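Local coordinates for PbSGBP-B lipoprotein (Prevotella bryantii B14, PDB 6D2Y) that probably binds polysaccharides at the cell surface as a lipoprotein built of beta-sandwich domains, and holds a magnesium ion, at residues V136-E141 and V149-D154; F156-N161 and T180-T185; L164-G169 and I201-K206; Y172-E177 and I187-P192; M195-D200 and F214-N219. One frame throughout, in Å; residues are numbered along the deposited sequence.

Interaction 1 (V136-E141 and V149-D154); sequences VSMSNE and VTITGD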
# COMPACT_ATOMS: atom_id res chain seq x y z
N VAL A 136 2.57 -0.41 5.39
CA VAL A 136 1.70 -0.23 4.23
C VAL A 136 2.53 -0.05 2.97
O VAL A 136 2.39 -0.82 2.01
CB VAL A 136 0.74 0.95 4.45
CG1 VAL A 136 -0.07 1.20 3.19
CG2 VAL A 136 -0.19 0.66 5.62
N SER A 137 3.40 0.96 2.94
CA SER A 137 4.07 1.32 1.70
C SER A 137 5.53 1.65 1.94
O SER A 137 5.93 2.04 3.04
CB SER A 137 3.39 2.51 1.02
OG SER A 137 3.40 3.65 1.87
N MSE A 138 6.33 1.49 0.89
CA MSE A 138 7.72 1.91 0.90
C MSE A 138 7.83 2.96 -0.20
O MSE A 138 7.18 2.84 -1.24
CB MSE A 138 8.66 0.73 0.65
CG MSE A 138 10.05 0.91 1.22
SE MSE A 138 11.40 -0.11 0.28
CE MSE A 138 11.64 -1.59 1.47
N SER A 139 8.63 4.00 0.04
CA SER A 139 8.70 5.12 -0.91
C SER A 139 9.15 4.65 -2.28
O SER A 139 8.52 4.96 -3.30
CB SER A 139 9.64 6.20 -0.38
OG SER A 139 10.96 5.70 -0.25
N ASN A 140 10.25 3.90 -2.34
CA ASN A 140 10.73 3.32 -3.59
C ASN A 140 11.24 1.92 -3.25
O ASN A 140 12.32 1.77 -2.68
CB ASN A 140 11.84 4.16 -4.20
CG ASN A 140 12.40 3.57 -5.49
OD1 ASN A 140 11.98 2.50 -5.94
ND2 ASN A 140 13.34 4.28 -6.10
N GLU A 141 10.45 0.90 -3.60
CA GLU A 141 10.90 -0.46 -3.37
C GLU A 141 12.14 -0.81 -4.19
O GLU A 141 12.79 -1.82 -3.90
CB GLU A 141 9.76 -1.43 -3.70
CG GLU A 141 8.53 -1.16 -2.87
CD GLU A 141 7.38 -2.09 -3.19
OE1 GLU A 141 7.57 -3.03 -4.00
OE2 GLU A 141 6.28 -1.88 -2.64
N VAL A 149 15.03 6.55 1.90
CA VAL A 149 13.87 5.68 1.82
C VAL A 149 12.98 5.94 3.02
O VAL A 149 13.47 6.08 4.15
CB VAL A 149 14.28 4.19 1.76
CG1 VAL A 149 13.08 3.32 1.45
CG2 VAL A 149 15.38 3.99 0.72
N THR A 150 11.67 6.00 2.78
CA THR A 150 10.68 6.16 3.83
C THR A 150 9.68 5.01 3.77
O THR A 150 9.20 4.67 2.69
CB THR A 150 9.95 7.50 3.72
OG1 THR A 150 9.23 7.55 2.48
CG2 THR A 150 10.94 8.66 3.77
N ILE A 151 9.39 4.42 4.92
CA ILE A 151 8.40 3.35 5.04
C ILE A 151 7.21 3.92 5.81
O ILE A 151 7.37 4.38 6.95
CB ILE A 151 8.98 2.11 5.74
CG1 ILE A 151 9.79 1.28 4.75
CG2 ILE A 151 7.87 1.26 6.34
CD1 ILE A 151 10.69 0.26 5.40
N THR A 152 6.04 3.88 5.19
CA THR A 152 4.83 4.46 5.77
C THR A 152 3.96 3.38 6.38
O THR A 152 3.83 2.28 5.83
CB THR A 152 4.04 5.24 4.71
OG1 THR A 152 4.92 6.09 3.97
CG2 THR A 152 2.96 6.08 5.37
N GLY A 153 3.37 3.69 7.53
CA GLY A 153 2.49 2.76 8.21
C GLY A 153 1.90 3.34 9.47
O GLY A 153 1.38 4.46 9.47
N ASP A 154 1.97 2.59 10.57
CA ASP A 154 1.43 3.04 11.84
C ASP A 154 2.07 2.24 12.96
O ASP A 154 2.58 1.14 12.75
CB ASP A 154 -0.10 2.92 11.89
CG ASP A 154 -0.73 3.88 12.87
OD1 ASP A 154 -0.01 4.38 13.76
OD2 ASP A 154 -1.95 4.13 12.76
O HOH W 1 6.45 5.04 2.36

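Interaction 2 (F156-N161 and T180-T185); sequences FLDYDN and TSIEKT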
# COMPACT_ATOMS: atom_id res chain seq x y z
N PHE A 156 4.80 2.74 14.68
CA PHE A 156 6.26 2.63 14.68
C PHE A 156 6.76 3.35 15.93
O PHE A 156 7.03 4.55 15.92
CB PHE A 156 6.86 3.24 13.42
CG PHE A 156 6.43 2.56 12.15
CD1 PHE A 156 6.22 1.19 12.12
CD2 PHE A 156 6.24 3.29 10.99
CE1 PHE A 156 5.83 0.56 10.95
CE2 PHE A 156 5.85 2.67 9.82
CZ PHE A 156 5.64 1.31 9.80
N LEU A 157 6.87 2.61 17.03
CA LEU A 157 7.23 3.17 18.32
C LEU A 157 8.59 2.62 18.75
O LEU A 157 8.76 1.41 18.86
CB LEU A 157 6.15 2.87 19.37
CG LEU A 157 4.73 2.98 18.82
CD1 LEU A 157 3.73 2.31 19.75
CD2 LEU A 157 4.36 4.44 18.59
N ASP A 158 9.53 3.53 18.99
CA ASP A 158 10.91 3.20 19.32
C ASP A 158 11.21 3.64 20.74
O ASP A 158 10.94 4.79 21.11
CB ASP A 158 11.87 3.87 18.33
CG ASP A 158 13.32 3.54 18.60
OD1 ASP A 158 13.68 2.35 18.57
OD2 ASP A 158 14.11 4.49 18.83
N TYR A 159 11.77 2.73 21.54
CA TYR A 159 12.08 3.00 22.94
C TYR A 159 13.54 2.67 23.21
O TYR A 159 14.17 1.88 22.50
CB TYR A 159 11.20 2.19 23.89
CG TYR A 159 9.72 2.49 23.79
CD1 TYR A 159 8.85 1.58 23.18
CD2 TYR A 159 9.18 3.66 24.31
CE1 TYR A 159 7.50 1.84 23.09
CE2 TYR A 159 7.83 3.92 24.23
CZ TYR A 159 6.99 3.01 23.61
OH TYR A 159 5.64 3.26 23.52
N ASP A 160 14.08 3.28 24.27
CA ASP A 160 15.44 2.98 24.71
C ASP A 160 15.57 1.52 25.11
O ASP A 160 16.47 0.81 24.65
CB ASP A 160 15.83 3.89 25.87
CG ASP A 160 15.95 5.34 25.47
OD1 ASP A 160 16.22 6.19 26.35
OD2 ASP A 160 15.78 5.64 24.27
N ASN A 161 14.67 1.05 25.98
CA ASN A 161 14.73 -0.32 26.47
C ASN A 161 14.27 -1.35 25.45
O ASN A 161 14.41 -2.55 25.70
CB ASN A 161 13.91 -0.44 27.76
CG ASN A 161 12.61 0.34 27.70
OD1 ASN A 161 12.56 1.45 27.15
ND2 ASN A 161 11.55 -0.22 28.27
N THR A 180 17.49 7.50 9.98
CA THR A 180 17.62 8.92 10.24
C THR A 180 16.54 9.46 11.17
O THR A 180 16.80 10.40 11.93
CB THR A 180 17.57 9.71 8.93
OG1 THR A 180 16.28 9.58 8.33
CG2 THR A 180 18.62 9.19 7.96
N SER A 181 15.33 8.89 11.13
CA SER A 181 14.24 9.34 11.98
C SER A 181 13.18 8.26 12.04
O SER A 181 13.01 7.48 11.10
CB SER A 181 13.64 10.65 11.47
OG SER A 181 12.98 10.46 10.23
N ILE A 182 12.46 8.21 13.17
CA ILE A 182 11.38 7.26 13.38
C ILE A 182 10.21 8.02 13.98
O ILE A 182 10.28 8.49 15.12
CB ILE A 182 11.80 6.10 14.30
CG1 ILE A 182 12.89 5.26 13.65
CG2 ILE A 182 10.60 5.23 14.64
CD1 ILE A 182 13.33 4.07 14.48
N GLU A 183 9.13 8.14 13.21
CA GLU A 183 7.87 8.68 13.68
C GLU A 183 6.85 7.56 13.79
O GLU A 183 7.08 6.43 13.35
CB GLU A 183 7.35 9.78 12.74
CG GLU A 183 8.35 10.88 12.45
CD GLU A 183 7.91 11.78 11.31
OE1 GLU A 183 6.71 11.77 10.97
OE2 GLU A 183 8.77 12.49 10.74
N LYS A 184 5.70 7.88 14.38
CA LYS A 184 4.67 6.87 14.59
C LYS A 184 4.20 6.28 13.26
O LYS A 184 3.91 5.08 13.18
CB LYS A 184 3.49 7.47 15.36
CG LYS A 184 2.33 6.50 15.58
CD LYS A 184 1.32 7.06 16.56
CE LYS A 184 0.12 6.14 16.69
NZ LYS A 184 -0.67 6.07 15.43
N THR A 185 4.14 7.10 12.21
CA THR A 185 3.63 6.65 10.92
C THR A 185 4.71 6.45 9.86
O THR A 185 4.43 5.80 8.85
CB THR A 185 2.60 7.64 10.37
OG1 THR A 185 3.11 8.98 10.49
CG2 THR A 185 1.29 7.53 11.12

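Interaction 3 (L164-G169 and I201-K206); sequences LEIKVG and IVVSDK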
# COMPACT_ATOMS: atom_id res chain seq x y z
N LEU A 164 13.07 -0.30 17.94
CA LEU A 164 12.50 -0.81 16.70
C LEU A 164 13.62 -1.21 15.75
O LEU A 164 14.65 -0.54 15.66
CB LEU A 164 11.58 0.24 16.05
CG LEU A 164 10.80 -0.07 14.76
CD1 LEU A 164 9.62 0.88 14.64
CD2 LEU A 164 11.66 0.03 13.49
N GLU A 165 13.42 -2.32 15.05
CA GLU A 165 14.42 -2.82 14.12
C GLU A 165 13.76 -3.23 12.82
O GLU A 165 12.59 -3.61 12.79
CB GLU A 165 15.19 -4.01 14.71
CG GLU A 165 15.95 -3.67 15.98
CD GLU A 165 16.86 -4.80 16.43
OE1 GLU A 165 16.34 -5.90 16.69
OE2 GLU A 165 18.08 -4.58 16.51
N ILE A 166 14.52 -3.12 11.74
CA ILE A 166 14.12 -3.58 10.42
C ILE A 166 15.02 -4.75 10.07
O ILE A 166 16.24 -4.59 9.94
CB ILE A 166 14.21 -2.46 9.37
CG1 ILE A 166 13.30 -1.29 9.75
CG2 ILE A 166 13.88 -3.00 7.99
CD1 ILE A 166 12.93 -0.40 8.57
N LYS A 167 14.43 -5.93 9.92
CA LYS A 167 15.16 -7.15 9.60
C LYS A 167 14.75 -7.61 8.21
O LYS A 167 13.57 -7.83 7.94
CB LYS A 167 14.90 -8.24 10.63
CG LYS A 167 15.45 -7.94 12.02
CD LYS A 167 16.11 -9.17 12.63
CE LYS A 167 16.19 -9.08 14.14
NZ LYS A 167 17.28 -8.17 14.59
N VAL A 168 15.74 -7.76 7.33
CA VAL A 168 15.52 -8.24 5.97
C VAL A 168 16.02 -9.67 5.89
O VAL A 168 17.22 -9.93 6.07
CB VAL A 168 16.22 -7.35 4.93
CG1 VAL A 168 16.00 -7.91 3.53
CG2 VAL A 168 15.69 -5.93 5.03
N GLY A 169 15.11 -10.61 5.65
CA GLY A 169 15.46 -12.01 5.60
C GLY A 169 15.69 -12.60 6.97
O GLY A 169 14.93 -12.34 7.91
N ILE A 201 10.73 -8.50 4.51
CA ILE A 201 11.11 -7.37 5.35
C ILE A 201 10.17 -7.35 6.55
O ILE A 201 8.95 -7.34 6.39
CB ILE A 201 11.04 -6.05 4.57
CG1 ILE A 201 12.03 -6.09 3.41
CG2 ILE A 201 11.34 -4.88 5.49
CD1 ILE A 201 11.97 -4.87 2.54
N VAL A 202 10.75 -7.33 7.75
CA VAL A 202 10.00 -7.39 8.99
C VAL A 202 10.35 -6.17 9.83
O VAL A 202 11.54 -5.90 10.07
CB VAL A 202 10.29 -8.69 9.76
CG1 VAL A 202 9.55 -8.70 11.09
CG2 VAL A 202 9.91 -9.90 8.92
N VAL A 203 9.33 -5.44 10.26
CA VAL A 203 9.49 -4.32 11.18
C VAL A 203 9.06 -4.81 12.56
O VAL A 203 7.91 -5.22 12.76
CB VAL A 203 8.66 -3.11 10.75
CG1 VAL A 203 8.76 -1.99 11.79
CG2 VAL A 203 9.11 -2.61 9.39
N SER A 204 9.99 -4.76 13.52
CA SER A 204 9.76 -5.30 14.85
C SER A 204 10.03 -4.23 15.90
O SER A 204 10.96 -3.44 15.76
CB SER A 204 10.64 -6.52 15.12
OG SER A 204 12.02 -6.19 14.99
N ASP A 205 9.21 -4.23 16.95
CA ASP A 205 9.43 -3.37 18.10
C ASP A 205 8.97 -4.12 19.34
O ASP A 205 8.84 -5.35 19.32
CB ASP A 205 8.73 -2.01 17.91
CG ASP A 205 7.22 -2.12 17.79
OD1 ASP A 205 6.68 -3.25 17.91
OD2 ASP A 205 6.57 -1.08 17.58
N LYS A 206 8.71 -3.39 20.43
CA LYS A 206 8.34 -4.02 21.69
C LYS A 206 7.03 -4.78 21.58
O LYS A 206 6.83 -5.78 22.29
CB LYS A 206 8.24 -2.97 22.79
CG LYS A 206 8.19 -3.53 24.20
CD LYS A 206 7.81 -2.47 25.22
CE LYS A 206 7.78 -3.04 26.62
NZ LYS A 206 6.40 -3.42 27.01

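Interaction 4 (Y172-E177 and I187-P192); sequences YTLPRE and ITFTMP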
# COMPACT_ATOMS: atom_id res chain seq x y z
N TYR A 172 20.11 -10.62 8.21
CA TYR A 172 20.41 -9.21 8.05
C TYR A 172 19.53 -8.36 8.95
O TYR A 172 18.31 -8.57 9.03
CB TYR A 172 20.24 -8.77 6.59
CG TYR A 172 20.55 -7.30 6.37
CD1 TYR A 172 21.86 -6.86 6.25
CD2 TYR A 172 19.53 -6.36 6.29
CE1 TYR A 172 22.15 -5.53 6.05
CE2 TYR A 172 19.81 -5.02 6.09
CZ TYR A 172 21.12 -4.61 5.97
OH TYR A 172 21.40 -3.28 5.77
N THR A 173 20.15 -7.38 9.61
CA THR A 173 19.44 -6.38 10.40
C THR A 173 19.90 -5.01 9.94
O THR A 173 21.10 -4.76 9.83
CB THR A 173 19.69 -6.55 11.90
OG1 THR A 173 19.25 -7.85 12.31
CG2 THR A 173 18.93 -5.50 12.69
N LEU A 174 18.95 -4.12 9.67
CA LEU A 174 19.27 -2.78 9.22
C LEU A 174 20.04 -2.04 10.31
O LEU A 174 19.54 -1.93 11.44
CB LEU A 174 18.00 -2.01 8.86
CG LEU A 174 18.18 -0.59 8.33
CD1 LEU A 174 18.89 -0.59 6.99
CD2 LEU A 174 16.84 0.12 8.23
N PRO A 175 21.24 -1.54 10.03
CA PRO A 175 21.99 -0.81 11.06
C PRO A 175 21.25 0.44 11.50
O PRO A 175 20.65 1.14 10.68
CB PRO A 175 23.32 -0.47 10.37
CG PRO A 175 23.42 -1.43 9.22
CD PRO A 175 22.00 -1.68 8.78
N ARG A 176 21.27 0.70 12.80
CA ARG A 176 20.56 1.86 13.34
C ARG A 176 21.12 3.16 12.79
O ARG A 176 20.37 4.13 12.62
CB ARG A 176 20.62 1.84 14.87
CG ARG A 176 20.50 3.20 15.54
CD ARG A 176 19.05 3.66 15.64
NE ARG A 176 18.13 2.57 15.99
CZ ARG A 176 17.00 2.74 16.67
NH1 ARG A 176 16.65 3.94 17.09
NH2 ARG A 176 16.23 1.69 16.93
N GLU A 177 22.42 3.21 12.49
CA GLU A 177 23.00 4.43 11.93
C GLU A 177 22.40 4.77 10.58
O GLU A 177 22.36 5.94 10.20
CB GLU A 177 24.52 4.28 11.81
CG GLU A 177 24.99 2.92 11.30
CD GLU A 177 25.19 1.90 12.41
OE1 GLU A 177 26.27 1.28 12.46
OE2 GLU A 177 24.26 1.72 13.23
N ILE A 187 9.02 5.73 8.95
CA ILE A 187 10.41 5.42 9.26
C ILE A 187 11.26 5.86 8.08
O ILE A 187 10.95 5.53 6.93
CB ILE A 187 10.61 3.92 9.54
CG1 ILE A 187 9.77 3.46 10.73
CG2 ILE A 187 12.09 3.61 9.77
CD1 ILE A 187 9.71 1.95 10.88
N THR A 188 12.32 6.61 8.35
CA THR A 188 13.19 7.14 7.31
C THR A 188 14.60 6.61 7.51
O THR A 188 15.15 6.69 8.62
CB THR A 188 13.19 8.67 7.32
OG1 THR A 188 11.84 9.15 7.27
CG2 THR A 188 13.96 9.21 6.13
N PHE A 189 15.19 6.07 6.44
CA PHE A 189 16.55 5.54 6.52
C PHE A 189 17.25 5.73 5.19
O PHE A 189 16.62 5.93 4.15
CB PHE A 189 16.55 4.06 6.93
CG PHE A 189 16.00 3.12 5.89
CD1 PHE A 189 14.63 2.92 5.76
CD2 PHE A 189 16.85 2.44 5.03
CE1 PHE A 189 14.12 2.06 4.81
CE2 PHE A 189 16.34 1.57 4.07
CZ PHE A 189 14.98 1.38 3.96
N THR A 190 18.58 5.66 5.23
CA THR A 190 19.41 5.73 4.04
C THR A 190 19.78 4.31 3.62
O THR A 190 20.41 3.58 4.40
CB THR A 190 20.67 6.57 4.30
OG1 THR A 190 20.29 7.89 4.69
CG2 THR A 190 21.51 6.66 3.04
N MSE A 191 19.40 3.93 2.41
CA MSE A 191 19.56 2.57 1.90
C MSE A 191 21.02 2.12 1.89
O MSE A 191 21.83 2.70 1.18
CB MSE A 191 18.97 2.49 0.49
CG MSE A 191 19.25 1.20 -0.29
SE MSE A 191 18.65 -0.36 0.69
CE MSE A 191 16.74 0.01 0.70
N PRO A 192 21.35 1.09 2.67
CA PRO A 192 22.70 0.53 2.62
C PRO A 192 23.00 -0.07 1.26
O PRO A 192 22.13 -0.27 0.41
CB PRO A 192 22.70 -0.54 3.72
CG PRO A 192 21.56 -0.18 4.61
CD PRO A 192 20.54 0.48 3.74

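Interaction 5 (M195-D200 and F214-N219); sequences MPQHED and FQYMDN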
# COMPACT_ATOMS: atom_id res chain seq x y z
N MSE A 195 21.73 -4.43 1.30
CA MSE A 195 20.51 -4.98 1.88
C MSE A 195 20.03 -6.11 0.97
O MSE A 195 19.98 -5.95 -0.25
CB MSE A 195 19.41 -3.91 2.06
CG MSE A 195 18.02 -4.51 2.26
SE MSE A 195 16.54 -3.24 2.17
CE MSE A 195 16.59 -2.53 3.98
N PRO A 196 19.72 -7.26 1.57
CA PRO A 196 19.31 -8.42 0.78
C PRO A 196 18.09 -8.13 -0.08
O PRO A 196 17.13 -7.50 0.36
CB PRO A 196 19.01 -9.48 1.84
CG PRO A 196 19.84 -9.08 3.01
CD PRO A 196 19.87 -7.58 3.00
N GLN A 197 18.14 -8.62 -1.31
CA GLN A 197 17.08 -8.41 -2.28
C GLN A 197 16.14 -9.61 -2.31
O GLN A 197 16.53 -10.73 -1.97
CB GLN A 197 17.68 -8.18 -3.67
CG GLN A 197 18.32 -6.83 -3.82
CD GLN A 197 19.22 -6.74 -5.04
OE1 GLN A 197 18.91 -7.30 -6.09
NE2 GLN A 197 20.32 -6.01 -4.91
N HIS A 198 14.89 -9.35 -2.70
CA HIS A 198 13.90 -10.40 -2.90
C HIS A 198 13.72 -11.26 -1.65
O HIS A 198 13.58 -12.48 -1.72
CB HIS A 198 14.26 -11.27 -4.11
CG HIS A 198 14.84 -10.51 -5.25
ND1 HIS A 198 16.19 -10.54 -5.56
CD2 HIS A 198 14.27 -9.70 -6.17
CE1 HIS A 198 16.42 -9.78 -6.61
NE2 HIS A 198 15.27 -9.26 -7.00
N GLU A 199 13.72 -10.61 -0.49
CA GLU A 199 13.54 -11.30 0.78
C GLU A 199 12.53 -10.54 1.63
O GLU A 199 12.26 -9.35 1.40
CB GLU A 199 14.87 -11.44 1.53
CG GLU A 199 15.88 -12.32 0.82
CD GLU A 199 16.37 -13.47 1.68
OE1 GLU A 199 17.46 -13.35 2.28
OE2 GLU A 199 15.65 -14.49 1.76
N ASP A 200 11.97 -11.24 2.60
CA ASP A 200 10.92 -10.66 3.43
C ASP A 200 11.49 -9.58 4.34
O ASP A 200 12.60 -9.71 4.88
CB ASP A 200 10.24 -11.75 4.26
CG ASP A 200 9.78 -12.92 3.42
OD1 ASP A 200 10.58 -13.85 3.19
OD2 ASP A 200 8.61 -12.91 2.97
N PHE A 214 6.07 -5.99 0.84
CA PHE A 214 6.97 -5.71 -0.27
C PHE A 214 8.34 -6.28 0.05
O PHE A 214 8.66 -6.57 1.20
CB PHE A 214 7.06 -4.21 -0.57
CG PHE A 214 7.18 -3.35 0.66
CD1 PHE A 214 8.35 -3.33 1.41
CD2 PHE A 214 6.12 -2.56 1.08
CE1 PHE A 214 8.46 -2.54 2.54
CE2 PHE A 214 6.23 -1.77 2.21
CZ PHE A 214 7.40 -1.76 2.94
N GLN A 215 9.15 -6.42 -1.00
CA GLN A 215 10.53 -6.86 -0.88
C GLN A 215 11.43 -5.84 -1.55
O GLN A 215 10.99 -5.03 -2.37
CB GLN A 215 10.74 -8.25 -1.50
CG GLN A 215 9.94 -9.36 -0.83
CD GLN A 215 10.17 -10.71 -1.47
OE1 GLN A 215 10.58 -10.81 -2.62
NE2 GLN A 215 9.92 -11.77 -0.71
N TYR A 216 12.71 -5.87 -1.19
CA TYR A 216 13.68 -4.98 -1.81
C TYR A 216 13.99 -5.46 -3.23
O TYR A 216 14.28 -6.64 -3.43
CB TYR A 216 14.96 -4.95 -0.98
CG TYR A 216 15.99 -3.98 -1.50
CD1 TYR A 216 15.61 -2.70 -1.90
CD2 TYR A 216 17.32 -4.34 -1.62
CE1 TYR A 216 16.54 -1.80 -2.38
CE2 TYR A 216 18.26 -3.45 -2.10
CZ TYR A 216 17.86 -2.18 -2.49
OH TYR A 216 18.79 -1.29 -2.97
N MSE A 217 13.96 -4.55 -4.20
CA MSE A 217 14.08 -4.90 -5.62
C MSE A 217 13.00 -5.91 -6.01
O MSE A 217 13.29 -6.86 -6.73
CB MSE A 217 15.44 -5.52 -5.96
CG MSE A 217 16.69 -4.65 -5.68
SE MSE A 217 17.10 -3.09 -6.82
CE MSE A 217 16.95 -1.53 -5.66
N ASP A 218 11.77 -5.70 -5.53
CA ASP A 218 10.72 -6.70 -5.69
C ASP A 218 10.45 -7.00 -7.16
O ASP A 218 10.20 -6.09 -7.95
CB ASP A 218 9.45 -6.22 -5.00
CG ASP A 218 8.58 -7.35 -4.50
OD1 ASP A 218 8.76 -8.50 -4.97
OD2 ASP A 218 7.73 -7.10 -3.62
N ASN A 219 10.49 -8.29 -7.52
CA ASN A 219 10.16 -8.71 -8.88
C ASN A 219 9.12 -9.82 -8.90
O ASN A 219 8.96 -10.50 -9.92
CB ASN A 219 11.42 -9.15 -9.64
CG ASN A 219 12.17 -10.28 -8.94
OD1 ASN A 219 11.68 -10.86 -7.97
ND2 ASN A 219 13.36 -10.59 -9.44
O HOH W 2 14.44 -7.89 0.30
O HOH W 3 14.88 -7.23 -8.56

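Interaction 1 (V136-E141 and V149-D154)
Val136 and Ser137 both turn their backbone N-H groups onto one acceptor, Thr152 O, which marks a classic beta bulge in this antiparallel pair. Val136 N reaches Thr152 O at 3.0 Å within the carbonyl plane, while Ser137 N comes in tilted from that plane at 3.2 Å. The return bond runs from Thr152 N to Ser137 O at 2.8 Å. Beyond Met138 the ladder goes on partly through a side chain: Ser139 N bonds Thr150 O at 2.8 Å, and Thr150 N donates to Ser139 OG at 3.1 Å along a nearly straight 172° path. The serine hydroxyl can act as this acceptor because OG sits between its own N and carbonyl carbon (chi1 62°). Water 1 adds a polar bridge on the face of Ser137 and Thr152, donating to Thr150 O and, weakly, to Ser137 O; it also bonds Thr152 OG1, which Lys186 NZ grips as well.

Apolar contact is confined to the other face. There Met138, a selenomethionine, lays CG against Ile151 CG1 at 3.6 Å and Val149 CG1 at 3.9 Å, the chains crossing at a slant.

The hairpin forms one side of a four-stranded sheet: strand 134-138 is its outer strand, strand 148-154 is bonded on its far side to strand 186-190, and Phe214 of strand 208-215 packs on Met138.

Interaction 2 (F156-N161 and T180-T185)
Phe156 N donates to Lys184 O at 2.9 Å, with a straight N-H...O angle of 168°. It is the one direct hydrogen bond between 156-161 and 180-185. Beside it, Phe156 O and Glu183 O face each other at 3.2 Å, two acceptors that cannot bond, although Lys184 CA turns its C-H toward Phe156 O at 3.6 Å and probably eases the repulsion.

Across this contact the Phe156 side chain meets mainly backbone carbonyls, while Ile187 and Leu164 also pack on it. Glu183 O lies close to the ring plane at its edge, and Phe156 CE2 comes within 3.6 Å of Thr185 O. Farther out, the Ile182 side chain crosses that of Asp158 at about a right angle, Ile182 CD1 4.1 Å from Asp158 CB. Leu157 and Lys184 run side by side, pointing the same way, with Leu157 CD2 4.2 Å from Lys184 CG; the lysine ammonium goes on to a salt bridge with Asp154. The Asp158 carboxylate is taken by Leu164 N and Arg176.

Here the loop between strands 148-154 and 165-168 meets the end of edge strand 179-182 in the Ig-like IPT/TIG sandwich. Chemically, one backbone bond links the two segments directly and thin aliphatic contacts complete the join, while Lys184 and Asp158 find their charged partners in other parts of the domain.

Interaction 3 (L164-G169 and I201-K206)
Glu165, whose CB packs 3.9 Å from Ser204 OG, carries a carboxylate that is approached from above its plane by Lys167 NZ, which forms a salt bridge to Glu165 OE1 at 3.2 Å. The donor stands 58° out of that plane, and the ammonium has a second partner in Thr173 OG1. This pairing within one strand lies on the sheet face shared with Val202 and Ser204.

The backbone ladder beneath is regular. Glu165 N and Ser204 O bond at 2.8 Å, and Ser204 N returns to Glu165 O almost straight, at 176°. Lys167 and Val202 form the next hydrogen-bonded pair, each N to the other's O at 2.9 Å. Ser204 OG adds a weak bond to Glu165 O, so that this carbonyl takes a second donor.

The face carrying Ile166, Val168, Ile201 and Val203 is buried and aliphatic. Ile166 CG2 meets Ile201 CG2 at 4.0 Å on a slant, whereas Val168 and Ile201 lie side by side. At the far end Leu164 CG, anti to its backbone N (chi1 -178°), comes 4.1 Å from Val203 CG1, and Leu164 CD2 rests 3.9 Å from the same methyl.

One face aliphatic and buried, the other more polar and partly exposed, fits a sheet of a beta sandwich, here the Ig-like (E-set) sandwich of the IPT/TIG domain, with Met138 and Val135 of the opposing sheet packed on Ile201 and Val203.

Interaction 4 (Y172-E177 and I187-P192)
Leu174 pushes its branched tip between Phe189 and Pro192, a core contact between the two sheets of the Ig-like IPT/TIG beta sandwich. The chain leaving strand 172-173 belongs to one sheet and strand 186-190 to the other. The touching parts run in directions 123° apart, and side chains alone join them.

The tight part is built around the two methyls of Leu174. CD2 lies over one face of the Phe189 ring, 4.2 Å from its centroid and displaced toward the rim, in a CH-pi contact; the ring atom nearest to Leu174 CD2 is Phe189 CG at 3.9 Å. A chi1 of 69° places Phe189 CG between its own N and carbonyl carbon, where this methyl meets it. The other methyl, CD1, turns to the proline and stands 3.6 Å from Pro192 CG, the two side chains crossing at about a right angle. Val149 and Ile151 of the neighbouring strand also pack on Phe189, while Ile166 and Ile179 touch Leu174, so this end is thoroughly buried.

On the partly exposed side of Pro192 the packing thins. Pro175 only grazes the contact, Pro175 CD being 4.5 Å from Pro192 CG, and the whole interface buries a modest 162 Å².

Tyr172 makes a separate, closer approach to the same proline, its ring resting on Pro196. Its hydroxyl is buried without a polar partner in the model: Tyr172 OH points at hydrocarbon, 3.3 Å from Pro192 CG and 3.7 Å from Pro192 CB.

Interaction 5 (M195-D200 and F214-N219)
Tyr216 and Met217 occupy the middle of a type II beta turn from Gln215 to Asp218, and His198 N donates to Tyr216 O at 2.9 Å and 171°. The loop before strand 200-205 thus packs on the turn that ends strand 208-215, and around that bond the side chains interlock.

The Tyr216 ring is sandwiched. Met195, a selenomethionine, holds SE over one face, 4.2 Å from the centroid and 27° off the normal, a Met-aromatic contact; Met217 CG of the same turn stands over the centre of the opposite face. Tyr216 CG, anti to the backbone N (chi1 -176°), is thereby put on the Met195 side, 3.8 Å from Met195 SE. The ring's hydroxyl continues to Ala143 O. Gln197 crosses Tyr216 and Met217 at a slant, Gln197 CG lying 3.5 Å from Tyr216 CD2.

Farther along, the His198 ring and the Asn219 amide are nearly parallel. Water 3 lies in the imidazole plane at the edge, 2.6 Å from His198 NE2, and donates to Met217 O. The aliphatic part of Gln215 packs against the 195-200 loop, Gln215 CG 3.2 Å from Glu199 O. Met217 also bonds Glu141 through the backbone, and its side chain lies about 6 Å from that of the magnesium ligand Ser255.

Water 2 is gripped three times, donating to Pro196 O at 2.7 Å and accepting from Glu199 N and from Tyr216 N. With only one direct hydrogen bond across the seam, the two water bridges supply much of its polar matching, while the Met195-Tyr216 packing provides its apolar part.

All five contacts lie in the IPT/TIG sandwich. Interactions 1, 2 and 4 share one sheet, where Ile151 N and Ile187 O make a probable hydrogen bond at 2.8 Å between interactions 1 and 4. Interaction 3 belongs to the facing sheet, joined to interaction 4 by a probable hydrogen bond, Leu174 N to Ile166 O at 2.8 Å, and to interaction 1 across the core, Met138 CE to Ile201 CD1 at 3.5 Å. Interaction 2 lies away from the annotated sites, about 23 Å from interaction 5 between centres and not touching it. Interactions 1 and 5 meet, and approach the magnesium site: the side chains of Asn140 and Met217 are about 11 and 10 Å from the ion.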